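Local coordinates for Cas13d (uncultured Ruminococcus sp, PDB 6IV9), which binds CRISPR RNA and, as a two-HEPN-domain effector, probably matures that RNA and cleaves the target RNA to which it guides the enzyme, at residues Glu323-Ser328 with Lys567-Met572; Leu359-Ile364 with Ser487-Ala492; Tyr497-Ile502 with Thr560-Ile565. The protein carries 2 engineered substitutions. All coordinates share one frame; numbering follows the deposited sequence.

Contact 1: Glu323-Ser328 with Lys567-Met572; sequences EERLKS and KNIASM. With nucleotides of chain B.
The guanidinium of Arg325 meets Met572 directly and Ile569 through a water, while Arg325 CD lies 3.6 Å from Ile569 O. Two partners sit in plane at its edge, O4 of the U43 base of chain B and that water. Met572 CB, 3.7 Å from Arg325 NH1, and the carbonyl oxygen of Ile569 approach this flat group obliquely. This is a helix-against-helix contact, between 312-330 and the later turns of 556-570, beside the bound CRISPR RNA. Arg325 NH2 donates to U43 O4 of chain B at 3.0 Å with an N-H...O angle of 152°. It also donates to Ser328 OG, one turn along the same helix, and this hydroxyl is tilted out of the guanidinium plane. Bends at chi2 (79°) and chi3 (-80°) turn the arginine head from the helix side toward the base. Arg325 NH1 donates a hydrogen bond to the water at 3.0 Å, and the water donates to Ile569 O at 2.8 Å and to Met572 O. One solvent molecule thus satisfies two carbonyls of segment 567-572, while NH1 also bonds Arg573 O. With base, water and Ser328 gripping it, the guanidinium has little freedom to rotate.

Below this polar layer the contact is apolar: Leu326 CD1 meets Ile569 CD1 at 3.8 Å, and the aliphatic part of Arg325 runs past Ile569 in the opposite direction. Tyr503 of helix 497-505 touches both Arg325 and Ile569. Met572 extends along the nucleotide, its CE 3.6 Å from O4' of U43 of chain B. Lys567 NZ donates to U34 OP1 of chain B at 2.8 Å.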
loop_
_atom_site.group_PDB
_atom_site.type_symbol
_atom_site.label_atom_id
_atom_site.label_comp_id
_atom_site.label_asym_id
_atom_site.label_seq_id
_atom_site.Cartn_x
_atom_site.Cartn_y
_atom_site.Cartn_z
ATOM N N GLU A 323 -2.509 -20.641 -8.946
ATOM C CA GLU A 323 -3.099 -21.471 -10.018
ATOM C C GLU A 323 -4.608 -21.264 -10.009
ATOM O O GLU A 323 -5.189 -21.150 -11.056
ATOM C CB GLU A 323 -2.838 -22.939 -9.720
ATOM C CG GLU A 323 -1.594 -23.492 -10.358
ATOM C CD GLU A 323 -1.175 -24.835 -9.781
ATOM O OE1 GLU A 323 -2.039 -25.529 -9.240
ATOM O OE2 GLU A 323 0.018 -25.170 -9.857
ATOM N N GLU A 324 -5.200 -21.200 -8.834
ATOM C CA GLU A 324 -6.661 -21.022 -8.749
ATOM C C GLU A 324 -7.064 -19.685 -9.378
ATOM O O GLU A 324 -8.041 -19.649 -10.077
ATOM C CB GLU A 324 -7.057 -21.063 -7.281
ATOM C CG GLU A 324 -8.539 -21.083 -7.060
ATOM C CD GLU A 324 -8.893 -21.193 -5.592
ATOM O OE1 GLU A 324 -8.996 -22.313 -5.095
ATOM O OE2 GLU A 324 -9.059 -20.152 -4.964
ATOM N N ARG A 325 -6.345 -18.616 -9.071
ATOM C CA ARG A 325 -6.669 -17.298 -9.655
ATOM C C ARG A 325 -6.405 -17.289 -11.165
ATOM O O ARG A 325 -7.237 -16.822 -11.889
ATOM C CB ARG A 325 -5.820 -16.235 -8.961
ATOM C CG ARG A 325 -5.865 -14.877 -9.627
ATOM C CD ARG A 325 -7.131 -14.153 -9.262
ATOM N NE ARG A 325 -8.238 -14.621 -10.058
ATOM C CZ ARG A 325 -9.468 -14.150 -9.981
ATOM N NH1 ARG A 325 -9.744 -13.154 -9.165
ATOM N NH2 ARG A 325 -10.418 -14.665 -10.728
ATOM N N LEU A 326 -5.249 -17.776 -11.589
ATOM C CA LEU A 326 -4.858 -17.773 -13.018
ATOM C C LEU A 326 -5.782 -18.680 -13.838
ATOM O O LEU A 326 -6.144 -18.310 -14.927
ATOM C CB LEU A 326 -3.402 -18.226 -13.109
ATOM C CG LEU A 326 -2.364 -17.165 -13.460
ATOM C CD1 LEU A 326 -2.890 -15.756 -13.392
ATOM C CD2 LEU A 326 -1.076 -17.335 -12.698
ATOM N N LYS A 327 -6.105 -19.848 -13.306
ATOM C CA LYS A 327 -6.982 -20.784 -14.043
ATOM C C LYS A 327 -8.370 -20.161 -14.232
ATOM O O LYS A 327 -8.926 -20.337 -15.279
ATOM C CB LYS A 327 -6.886 -22.196 -13.461
ATOM C CG LYS A 327 -5.463 -22.734 -13.472
ATOM C CD LYS A 327 -5.298 -24.225 -13.593
ATOM C CE LYS A 327 -5.744 -24.947 -12.346
ATOM N NZ LYS A 327 -4.922 -26.143 -12.075
ATOM N N SER A 328 -8.898 -19.457 -13.243
ATOM C CA SER A 328 -10.228 -18.829 -13.446
ATOM C C SER A 328 -10.179 -17.764 -14.550
ATOM O O SER A 328 -11.129 -17.648 -15.264
ATOM C CB SER A 328 -10.803 -18.305 -12.174
ATOM O OG SER A 328 -9.945 -17.358 -11.581
ATOM N N LYS A 567 -0.016 -7.545 -9.165
ATOM C CA LYS A 567 -0.895 -6.405 -8.832
ATOM C C LYS A 567 -2.173 -6.505 -9.672
ATOM O O LYS A 567 -3.233 -6.308 -9.134
ATOM C CB LYS A 567 -0.156 -5.104 -9.133
ATOM C CG LYS A 567 -0.975 -3.830 -9.099
ATOM C CD LYS A 567 -0.155 -2.584 -9.309
ATOM C CE LYS A 567 -0.988 -1.326 -9.346
ATOM N NZ LYS A 567 -1.887 -1.284 -10.514
ATOM N N ASN A 568 -2.047 -6.829 -10.952
ATOM C CA ASN A 568 -3.239 -6.910 -11.828
ATOM C C ASN A 568 -4.195 -8.018 -11.362
ATOM O O ASN A 568 -5.357 -7.763 -11.226
ATOM C CB ASN A 568 -2.834 -7.149 -13.287
ATOM C CG ASN A 568 -1.945 -6.067 -13.864
ATOM O OD1 ASN A 568 -2.009 -4.928 -13.466
ATOM N ND2 ASN A 568 -1.110 -6.423 -14.815
ATOM N N ILE A 569 -3.696 -9.225 -11.168
ATOM C CA ILE A 569 -4.564 -10.367 -10.763
ATOM C C ILE A 569 -5.052 -10.250 -9.317
ATOM O O ILE A 569 -6.137 -10.672 -9.057
ATOM C CB ILE A 569 -3.938 -11.723 -11.108
ATOM C CG1 ILE A 569 -2.741 -12.041 -10.220
ATOM C CG2 ILE A 569 -3.590 -11.763 -12.581
ATOM C CD1 ILE A 569 -2.140 -13.375 -10.474
ATOM N N ALA A 570 -4.222 -9.737 -8.417
ATOM C CA ALA A 570 -4.637 -9.562 -7.008
ATOM C C ALA A 570 -5.764 -8.528 -6.892
ATOM O O ALA A 570 -6.514 -8.603 -5.958
ATOM C CB ALA A 570 -3.468 -9.214 -6.135
ATOM N N SER A 571 -5.788 -7.558 -7.795
ATOM C CA SER A 571 -6.767 -6.447 -7.798
ATOM C C SER A 571 -8.135 -6.908 -8.298
ATOM O O SER A 571 -9.077 -6.176 -8.161
ATOM C CB SER A 571 -6.246 -5.279 -8.582
ATOM O OG SER A 571 -5.096 -4.742 -7.970
ATOM N N MET A 572 -8.192 -8.072 -8.922
ATOM C CA MET A 572 -9.466 -8.588 -9.464
ATOM C C MET A 572 -10.367 -9.091 -8.346
ATOM O O MET A 572 -9.878 -9.593 -7.371
ATOM C CB MET A 572 -9.214 -9.703 -10.475
ATOM C CG MET A 572 -8.583 -9.196 -11.731
ATOM S SD MET A 572 -8.124 -10.486 -12.864
ATOM C CE MET A 572 -7.378 -9.538 -14.179
ATOM P P U B 43 -10.198 -5.869 -14.072
ATOM O OP1 U B 43 -8.708 -5.716 -13.891
ATOM O OP2 U B 43 -10.943 -4.827 -14.778
ATOM O "O5'" U B 43 -10.334 -7.264 -14.817
ATOM C "C5'" U B 43 -11.620 -7.850 -15.065
ATOM C "C4'" U B 43 -11.498 -8.915 -16.132
ATOM O "O4'" U B 43 -10.727 -9.979 -15.541
ATOM C "C3'" U B 43 -12.817 -9.587 -16.553
ATOM O "O3'" U B 43 -13.327 -8.811 -17.625
ATOM C "C2'" U B 43 -12.343 -10.991 -16.956
ATOM O "O2'" U B 43 -11.686 -10.838 -18.195
ATOM C "C1'" U B 43 -11.252 -11.256 -15.909
ATOM N N1 U B 43 -11.737 -11.938 -14.701
ATOM C C2 U B 43 -12.127 -13.250 -14.811
ATOM O O2 U B 43 -12.043 -13.881 -15.844
ATOM N N3 U B 43 -12.613 -13.805 -13.661
ATOM C C4 U B 43 -12.746 -13.203 -12.438
ATOM O O4 U B 43 -13.195 -13.850 -11.494
ATOM C C5 U B 43 -12.321 -11.844 -12.397
ATOM C C6 U B 43 -11.846 -11.269 -13.502
ATOM P P U B 34 -2.315 2.150 -11.332
ATOM O OP1 U B 34 -3.247 0.991 -11.362
ATOM O OP2 U B 34 -2.726 3.459 -11.789
ATOM O "O5'" U B 34 -1.786 2.296 -9.862
ATOM C "C5'" U B 34 -2.417 3.173 -8.917
ATOM C "C4'" U B 34 -1.576 3.238 -7.674
ATOM O "O4'" U B 34 -0.288 3.844 -7.913
ATOM C "C3'" U B 34 -2.163 4.057 -6.534
ATOM O "O3'" U B 34 -3.133 3.221 -5.887
ATOM C "C2'" U B 34 -0.921 4.305 -5.692
ATOM O "O2'" U B 34 -0.616 3.149 -4.925
ATOM C "C1'" U B 34 0.111 4.584 -6.785
ATOM N N1 U B 34 0.175 6.003 -7.183
ATOM C C2 U B 34 0.767 6.840 -6.266
ATOM O O2 U B 34 1.188 6.447 -5.195
ATOM N N3 U B 34 0.821 8.147 -6.636
ATOM C C4 U B 34 0.358 8.701 -7.803
ATOM O O4 U B 34 0.550 9.886 -8.007
ATOM C C5 U B 34 -0.218 7.771 -8.722
ATOM C C6 U B 34 -0.314 6.481 -8.372
ATOM P P A B 42 -10.812 -1.008 -12.193
ATOM O OP1 A B 42 -9.584 -0.966 -13.011
ATOM O OP2 A B 42 -12.147 -0.585 -12.701
ATOM O "O5'" A B 42 -11.123 -2.510 -11.792
ATOM C "C5'" A B 42 -10.113 -3.275 -11.166
ATOM C "C4'" A B 42 -10.725 -4.591 -10.843
ATOM O "O4'" A B 42 -11.601 -4.362 -9.717
ATOM C "C3'" A B 42 -11.597 -5.188 -11.945
ATOM O "O3'" A B 42 -10.837 -6.165 -12.681
ATOM C "C2'" A B 42 -12.682 -5.924 -11.161
ATOM O "O2'" A B 42 -12.503 -7.258 -10.760
ATOM C "C1'" A B 42 -12.716 -5.181 -9.823
ATOM N N9 A B 42 -13.910 -4.355 -9.771
ATOM C C8 A B 42 -14.374 -3.416 -10.659
ATOM N N7 A B 42 -15.541 -2.919 -10.337
ATOM C C5 A B 42 -15.877 -3.591 -9.170
ATOM C C6 A B 42 -16.984 -3.502 -8.315
ATOM N N6 A B 42 -18.013 -2.679 -8.529
ATOM N N1 A B 42 -16.995 -4.291 -7.212
ATOM C C2 A B 42 -15.959 -5.115 -6.998
ATOM N N3 A B 42 -14.855 -5.280 -7.727
ATOM C C4 A B 42 -14.885 -4.488 -8.817
HETATM O O HOH W 1 -8.034 -11.663 -7.255
#

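Contact 2: Leu359-Ile364 with Ser487-Ala492; sequences LYYDFI and SEKKNA. With nucleotides of chain B.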
loop_
_atom_site.group_PDB
_atom_site.type_symbol
_atom_site.label_atom_id
_atom_site.label_comp_id
_atom_site.label_asym_id
_atom_site.label_seq_id
_atom_site.Cartn_x
_atom_site.Cartn_y
_atom_site.Cartn_z
ATOM N N LEU A 359 -4.070 -8.862 -27.939
ATOM C CA LEU A 359 -3.946 -7.529 -27.307
ATOM C C LEU A 359 -4.932 -7.411 -26.143
ATOM O O LEU A 359 -4.590 -6.811 -25.161
ATOM C CB LEU A 359 -4.175 -6.441 -28.350
ATOM C CG LEU A 359 -2.992 -6.162 -29.270
ATOM C CD1 LEU A 359 -3.429 -5.402 -30.501
ATOM C CD2 LEU A 359 -1.903 -5.410 -28.543
ATOM N N TYR A 360 -6.136 -7.930 -26.310
ATOM C CA TYR A 360 -7.163 -7.856 -25.249
ATOM C C TYR A 360 -6.731 -8.659 -24.023
ATOM O O TYR A 360 -6.926 -8.205 -22.920
ATOM C CB TYR A 360 -8.555 -8.197 -25.764
ATOM C CG TYR A 360 -9.633 -7.725 -24.833
ATOM C CD1 TYR A 360 -10.018 -6.405 -24.813
ATOM C CD2 TYR A 360 -10.233 -8.581 -23.940
ATOM C CE1 TYR A 360 -10.991 -5.946 -23.948
ATOM C CE2 TYR A 360 -11.212 -8.145 -23.072
ATOM C CZ TYR A 360 -11.592 -6.823 -23.075
ATOM O OH TYR A 360 -12.556 -6.387 -22.235
ATOM N N TYR A 361 -6.120 -9.818 -24.241
ATOM C CA TYR A 361 -5.624 -10.606 -23.092
ATOM C C TYR A 361 -4.567 -9.762 -22.379
ATOM O O TYR A 361 -4.539 -9.750 -21.179
ATOM C CB TYR A 361 -5.033 -11.952 -23.513
ATOM C CG TYR A 361 -4.527 -12.768 -22.357
ATOM C CD1 TYR A 361 -5.370 -13.600 -21.656
ATOM C CD2 TYR A 361 -3.218 -12.689 -21.938
ATOM C CE1 TYR A 361 -4.937 -14.335 -20.574
ATOM C CE2 TYR A 361 -2.767 -13.413 -20.852
ATOM C CZ TYR A 361 -3.627 -14.245 -20.170
ATOM O OH TYR A 361 -3.207 -14.977 -19.111
ATOM N N ASP A 362 -3.726 -9.086 -23.147
ATOM C CA ASP A 362 -2.675 -8.230 -22.550
ATOM C C ASP A 362 -3.347 -7.116 -21.754
ATOM O O ASP A 362 -3.002 -6.935 -20.614
ATOM C CB ASP A 362 -1.806 -7.611 -23.641
ATOM C CG ASP A 362 -0.734 -6.653 -23.160
ATOM O OD1 ASP A 362 -0.960 -5.950 -22.191
ATOM O OD2 ASP A 362 0.299 -6.606 -23.794
ATOM N N PHE A 363 -4.348 -6.488 -22.334
ATOM C CA PHE A 363 -5.039 -5.351 -21.695
ATOM C C PHE A 363 -5.639 -5.779 -20.355
ATOM O O PHE A 363 -5.631 -4.986 -19.458
ATOM C CB PHE A 363 -6.107 -4.844 -22.659
ATOM C CG PHE A 363 -6.980 -3.731 -22.150
ATOM C CD1 PHE A 363 -6.557 -2.421 -22.199
ATOM C CD2 PHE A 363 -8.235 -3.996 -21.652
ATOM C CE1 PHE A 363 -7.366 -1.403 -21.745
ATOM C CE2 PHE A 363 -9.042 -2.976 -21.196
ATOM C CZ PHE A 363 -8.602 -1.685 -21.239
ATOM N N ILE A 364 -6.235 -6.960 -20.280
ATOM C CA ILE A 364 -6.832 -7.441 -19.003
ATOM C C ILE A 364 -5.803 -7.932 -17.978
ATOM O O ILE A 364 -5.843 -7.476 -16.864
ATOM C CB ILE A 364 -7.881 -8.529 -19.291
ATOM C CG1 ILE A 364 -9.032 -7.985 -20.131
ATOM C CG2 ILE A 364 -8.376 -9.163 -18.009
ATOM C CD1 ILE A 364 -9.873 -6.970 -19.424
ATOM N N SER A 487 0.290 -18.890 -26.341
ATOM C CA SER A 487 1.591 -18.185 -26.257
ATOM C C SER A 487 1.557 -16.988 -25.293
ATOM O O SER A 487 2.621 -16.577 -24.891
ATOM C CB SER A 487 2.097 -17.780 -27.607
ATOM O OG SER A 487 1.155 -16.979 -28.281
ATOM N N GLU A 488 0.390 -16.401 -25.050
ATOM C CA GLU A 488 0.289 -15.182 -24.212
ATOM C C GLU A 488 -0.083 -15.478 -22.762
ATOM O O GLU A 488 0.261 -14.681 -21.923
ATOM C CB GLU A 488 -0.842 -14.292 -24.718
ATOM C CG GLU A 488 -0.853 -14.115 -26.214
ATOM C CD GLU A 488 0.386 -13.485 -26.809
ATOM O OE1 GLU A 488 0.687 -12.351 -26.447
ATOM O OE2 GLU A 488 1.029 -14.129 -27.637
ATOM N N LYS A 489 -0.728 -16.606 -22.507
ATOM C CA LYS A 489 -1.253 -16.917 -21.161
ATOM C C LYS A 489 -0.150 -16.970 -20.109
ATOM O O LYS A 489 0.912 -17.502 -20.370
ATOM C CB LYS A 489 -2.042 -18.224 -21.192
ATOM C CG LYS A 489 -3.475 -18.110 -21.682
ATOM C CD LYS A 489 -4.176 -19.439 -21.702
ATOM C CE LYS A 489 -5.648 -19.385 -22.036
ATOM N NZ LYS A 489 -6.003 -18.018 -22.436
ATOM N N LYS A 490 -0.463 -16.421 -18.939
ATOM C CA LYS A 490 0.452 -16.440 -17.782
ATOM C C LYS A 490 0.020 -17.591 -16.878
ATOM O O LYS A 490 -1.140 -17.672 -16.568
ATOM C CB LYS A 490 0.444 -15.075 -17.105
ATOM C CG LYS A 490 1.255 -14.032 -17.845
ATOM C CD LYS A 490 2.722 -14.138 -17.532
ATOM C CE LYS A 490 3.620 -14.162 -18.742
ATOM N NZ LYS A 490 3.579 -12.895 -19.504
ATOM N N ASN A 491 0.962 -18.432 -16.491
ATOM C CA ASN A 491 0.699 -19.620 -15.650
ATOM C C ASN A 491 1.522 -19.536 -14.360
ATOM O O ASN A 491 2.517 -18.851 -14.344
ATOM C CB ASN A 491 1.004 -20.898 -16.431
ATOM C CG ASN A 491 0.216 -21.005 -17.721
ATOM O OD1 ASN A 491 0.783 -21.016 -18.804
ATOM N ND2 ASN A 491 -1.090 -21.094 -17.614
ATOM N N ALA A 492 1.125 -20.295 -13.341
ATOM C CA ALA A 492 1.779 -20.295 -12.014
ATOM C C ALA A 492 3.238 -20.713 -12.148
ATOM O O ALA A 492 4.063 -20.154 -11.475
ATOM C CB ALA A 492 1.041 -21.182 -11.055
ATOM P P U B 43 -10.198 -5.869 -14.072
ATOM O OP1 U B 43 -8.708 -5.716 -13.891
ATOM O OP2 U B 43 -10.943 -4.827 -14.778
ATOM O "O5'" U B 43 -10.334 -7.264 -14.817
ATOM C "C5'" U B 43 -11.620 -7.850 -15.065
ATOM C "C4'" U B 43 -11.498 -8.915 -16.132
ATOM O "O4'" U B 43 -10.727 -9.979 -15.541
ATOM C "C3'" U B 43 -12.817 -9.587 -16.553
ATOM O "O3'" U B 43 -13.327 -8.811 -17.625
ATOM C "C2'" U B 43 -12.343 -10.991 -16.956
ATOM O "O2'" U B 43 -11.686 -10.838 -18.195
ATOM C "C1'" U B 43 -11.252 -11.256 -15.909
ATOM N N1 U B 43 -11.737 -11.938 -14.701
ATOM C C2 U B 43 -12.127 -13.250 -14.811
ATOM O O2 U B 43 -12.043 -13.881 -15.844
ATOM N N3 U B 43 -12.613 -13.805 -13.661
ATOM C C4 U B 43 -12.746 -13.203 -12.438
ATOM O O4 U B 43 -13.195 -13.850 -11.494
ATOM C C5 U B 43 -12.321 -11.844 -12.397
ATOM C C6 U B 43 -11.846 -11.269 -13.502
#
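Every close pair between these two segments involves Tyr361, which lays its ring and hydroxyl against the backbone of Glu488, Lys489 and Lys490. The amide of Lys490 donates from its N to Tyr361 OH at 3.1 Å, and the N-H...O angle of 167° marks a nearly straight bond. Lys489 CA sits 3.4 Å from Tyr361 OH, and Glu488 O lies 3.5 Å from Tyr361 CE2. The Lys489 side chain crosses the tyrosine at about a right angle. With CG anti to the backbone N (chi1 -180°), the phenol links helix 353-366 to the irregular inter-helix loop that holds 487-492.

In the next shell, Asn330 OD1 accepts a hydrogen bond from the hydroxyl, and Asn330 gives its ND2 to Lys490 O; Phe333 packs edge-to-face with the Tyr361 ring. Lys489 NZ turns to a salt bridge with Glu482. On another side of the helix, Ile364 CG2 touches O4' of U43 of chain B at 3.5 Å, so the helix that holds the loop also meets the RNA. Replacing Tyr361 with a phenylalanine would probably leave the Lys490 amide and Asn330 OD1 without this shared partner and let the loop shift. Because the hydroxyl is both acceptor and donor and its loop partner is a main-chain N-H, the tie depends on the path of the loop backbone more than on the lysine side chains.

Contact 3: Tyr497-Ile502 with Thr560-Ile565; sequences YFSKMI and TNELFI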
loop_
_atom_site.group_PDB
_atom_site.type_symbol
_atom_site.label_atom_id
_atom_site.label_comp_id
_atom_site.label_asym_id
_atom_site.label_seq_id
_atom_site.Cartn_x
_atom_site.Cartn_y
_atom_site.Cartn_z
ATOM N N TYR A 497 8.891 -18.035 -6.786
ATOM C CA TYR A 497 8.210 -18.259 -5.490
ATOM C C TYR A 497 8.092 -16.939 -4.729
ATOM O O TYR A 497 7.111 -16.725 -4.053
ATOM C CB TYR A 497 8.780 -19.472 -4.765
ATOM C CG TYR A 497 8.229 -20.732 -5.367
ATOM C CD1 TYR A 497 6.920 -21.094 -5.158
ATOM C CD2 TYR A 497 8.975 -21.489 -6.241
ATOM C CE1 TYR A 497 6.372 -22.216 -5.749
ATOM C CE2 TYR A 497 8.449 -22.620 -6.838
ATOM C CZ TYR A 497 7.144 -22.988 -6.590
ATOM O OH TYR A 497 6.614 -24.081 -7.185
ATOM N N PHE A 498 9.082 -16.071 -4.876
ATOM C CA PHE A 498 9.009 -14.783 -4.150
ATOM C C PHE A 498 7.772 -14.011 -4.624
ATOM O O PHE A 498 7.072 -13.492 -3.791
ATOM C CB PHE A 498 10.295 -13.978 -4.311
ATOM C CG PHE A 498 10.262 -12.689 -3.537
ATOM C CD1 PHE A 498 10.667 -12.643 -2.220
ATOM C CD2 PHE A 498 9.765 -11.537 -4.110
ATOM C CE1 PHE A 498 10.602 -11.464 -1.504
ATOM C CE2 PHE A 498 9.712 -10.357 -3.396
ATOM C CZ PHE A 498 10.123 -10.327 -2.091
ATOM N N SER A 499 7.529 -13.989 -5.933
ATOM C CA SER A 499 6.364 -13.295 -6.535
ATOM C C SER A 499 5.072 -13.946 -6.044
ATOM O O SER A 499 4.169 -13.247 -5.699
ATOM C CB SER A 499 6.437 -13.350 -8.030
ATOM O OG SER A 499 7.658 -12.841 -8.489
ATOM N N LYS A 500 5.041 -15.268 -6.021
ATOM C CA LYS A 500 3.856 -16.025 -5.558
ATOM C C LYS A 500 3.618 -15.740 -4.070
ATOM O O LYS A 500 2.494 -15.731 -3.652
ATOM C CB LYS A 500 3.980 -17.496 -5.963
ATOM C CG LYS A 500 3.929 -17.723 -7.462
ATOM C CD LYS A 500 3.959 -19.176 -7.880
ATOM C CE LYS A 500 5.341 -19.717 -8.138
ATOM N NZ LYS A 500 5.313 -20.881 -9.045
ATOM N N MET A 501 4.692 -15.567 -3.310
ATOM C CA MET A 501 4.566 -15.269 -1.869
ATOM C C MET A 501 3.893 -13.907 -1.713
ATOM O O MET A 501 3.051 -13.779 -0.872
ATOM C CB MET A 501 5.931 -15.232 -1.198
ATOM C CG MET A 501 5.857 -14.916 0.247
ATOM S SD MET A 501 7.441 -15.128 1.042
ATOM C CE MET A 501 8.373 -13.776 0.352
ATOM N N ILE A 502 4.292 -12.937 -2.526
ATOM C CA ILE A 502 3.653 -11.592 -2.484
ATOM C C ILE A 502 2.180 -11.724 -2.876
ATOM O O ILE A 502 1.355 -11.141 -2.223
ATOM C CB ILE A 502 4.410 -10.575 -3.351
ATOM C CG1 ILE A 502 5.855 -10.423 -2.876
ATOM C CG2 ILE A 502 3.669 -9.257 -3.377
ATOM C CD1 ILE A 502 6.005 -10.021 -1.446
ATOM N N THR A 560 10.333 -7.555 -11.070
ATOM C CA THR A 560 9.563 -6.325 -11.358
ATOM C C THR A 560 8.413 -6.663 -12.309
ATOM O O THR A 560 7.314 -6.225 -12.064
ATOM C CB THR A 560 10.452 -5.295 -12.060
ATOM O OG1 THR A 560 11.556 -4.977 -11.230
ATOM C CG2 THR A 560 9.728 -4.016 -12.387
ATOM N N ASN A 561 8.685 -7.435 -13.351
ATOM C CA ASN A 561 7.644 -7.809 -14.339
ATOM C C ASN A 561 6.560 -8.683 -13.703
ATOM O O ASN A 561 5.408 -8.446 -13.948
ATOM C CB ASN A 561 8.267 -8.515 -15.536
ATOM C CG ASN A 561 9.235 -7.643 -16.299
ATOM O OD1 ASN A 561 9.164 -6.435 -16.238
ATOM N ND2 ASN A 561 10.143 -8.255 -17.027
ATOM N N GLU A 562 6.950 -9.682 -12.927
ATOM C CA GLU A 562 5.991 -10.605 -12.272
ATOM C C GLU A 562 5.119 -9.876 -11.248
ATOM O O GLU A 562 3.943 -10.127 -11.176
ATOM C CB GLU A 562 6.757 -11.739 -11.614
ATOM C CG GLU A 562 7.565 -12.506 -12.616
ATOM C CD GLU A 562 8.165 -13.795 -12.111
ATOM O OE1 GLU A 562 8.217 -13.988 -10.908
ATOM O OE2 GLU A 562 8.563 -14.589 -12.950
ATOM N N LEU A 563 5.724 -8.987 -10.482
ATOM C CA LEU A 563 4.995 -8.228 -9.443
ATOM C C LEU A 563 3.935 -7.356 -10.122
ATOM O O LEU A 563 2.896 -7.159 -9.565
ATOM C CB LEU A 563 6.011 -7.416 -8.653
ATOM C CG LEU A 563 6.328 -7.904 -7.248
ATOM C CD1 LEU A 563 6.032 -9.354 -7.003
ATOM C CD2 LEU A 563 7.700 -7.513 -6.788
ATOM N N PHE A 564 4.230 -6.843 -11.305
ATOM C CA PHE A 564 3.239 -6.013 -12.025
ATOM C C PHE A 564 2.005 -6.871 -12.328
ATOM O O PHE A 564 0.895 -6.417 -12.174
ATOM C CB PHE A 564 3.894 -5.434 -13.274
ATOM C CG PHE A 564 3.138 -4.332 -13.960
ATOM C CD1 PHE A 564 3.266 -3.024 -13.551
ATOM C CD2 PHE A 564 2.336 -4.601 -15.049
ATOM C CE1 PHE A 564 2.589 -2.013 -14.204
ATOM C CE2 PHE A 564 1.658 -3.591 -15.704
ATOM C CZ PHE A 564 1.786 -2.302 -15.280
ATOM N N ILE A 565 2.235 -8.103 -12.762
ATOM C CA ILE A 565 1.134 -9.063 -13.045
ATOM C C ILE A 565 0.404 -9.418 -11.746
ATOM O O ILE A 565 -0.789 -9.455 -11.746
ATOM C CB ILE A 565 1.662 -10.298 -13.786
ATOM C CG1 ILE A 565 2.144 -9.913 -15.182
ATOM C CG2 ILE A 565 0.609 -11.379 -13.844
ATOM C CD1 ILE A 565 3.150 -10.860 -15.738
#
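Ser499 and Glu562 form the tight part of this contact, where two buried polar side chains meet between helices 497-505 and 556-570. Ser499 OG donates to Glu562 OE1 at 2.7 Å, and Glu562 OE1 accepts with its anti lone pair, the one turned away from OE2. The glutamate is extended beyond CG, and CG stands beside its own backbone N (chi1 -60°), which carries the carboxylate across to the serine while Glu562 CB also passes within 3.4 Å of Ser499 OG. The same OE1 accepts from the backbone N of Leu496, at the start of the opposing helix, and OE2 forms a salt bridge with Arg558. A buried carboxylate is therefore supplied with several donors, and the positive end of the helix dipole, together with Arg558, would be expected to favour its charged form.

The neighbouring part is looser. Leu563 CD1 leans over Ser499 CA at 4.0 Å and reaches Ile502 CB at 4.2 Å. Leu563 adopts an unusual chi1 of -107°, and its side chain also touches Ile522 and Phe525 of helix 511-535, which makes it a wedge among three helices. Away from the interface, Asn561 is exposed and Phe564 packs on a sugar of the bound RNA, so helix 556-570 turns one side to its helical neighbour and another to solvent and nucleic acid.

The two short segments run in nearly the same direction, 27° apart, with axes 9.6 Å distant at closest approach. This is the geometry of a close-packed, roughly parallel helix pair, here in the predominantly helical body of Cas13d.

Contacts 1 and 3 are buried and share helix 556-570, which pairs with helix 497-505 in contact 3 and, farther along, with helix 312-330 in contact 1. Contact 2 is only partly buried; its centre lies about 25 Å from the chain's centre, those of contacts 1 and 3 about 18 and 15 Å. Its loop joins the other two: Lys490 O packs on Leu326 CG at 3.4 Å, and Ala492 O probably accepts a hydrogen bond from Lys500 NZ at 2.8 Å. The chemistry changes with place: a direct serine-carboxylate bond in contact 3, a water-bridged arginine in contact 1, and a phenol on loop backbone in contact 2. U43 of chain B touches both contacts 1 and 2.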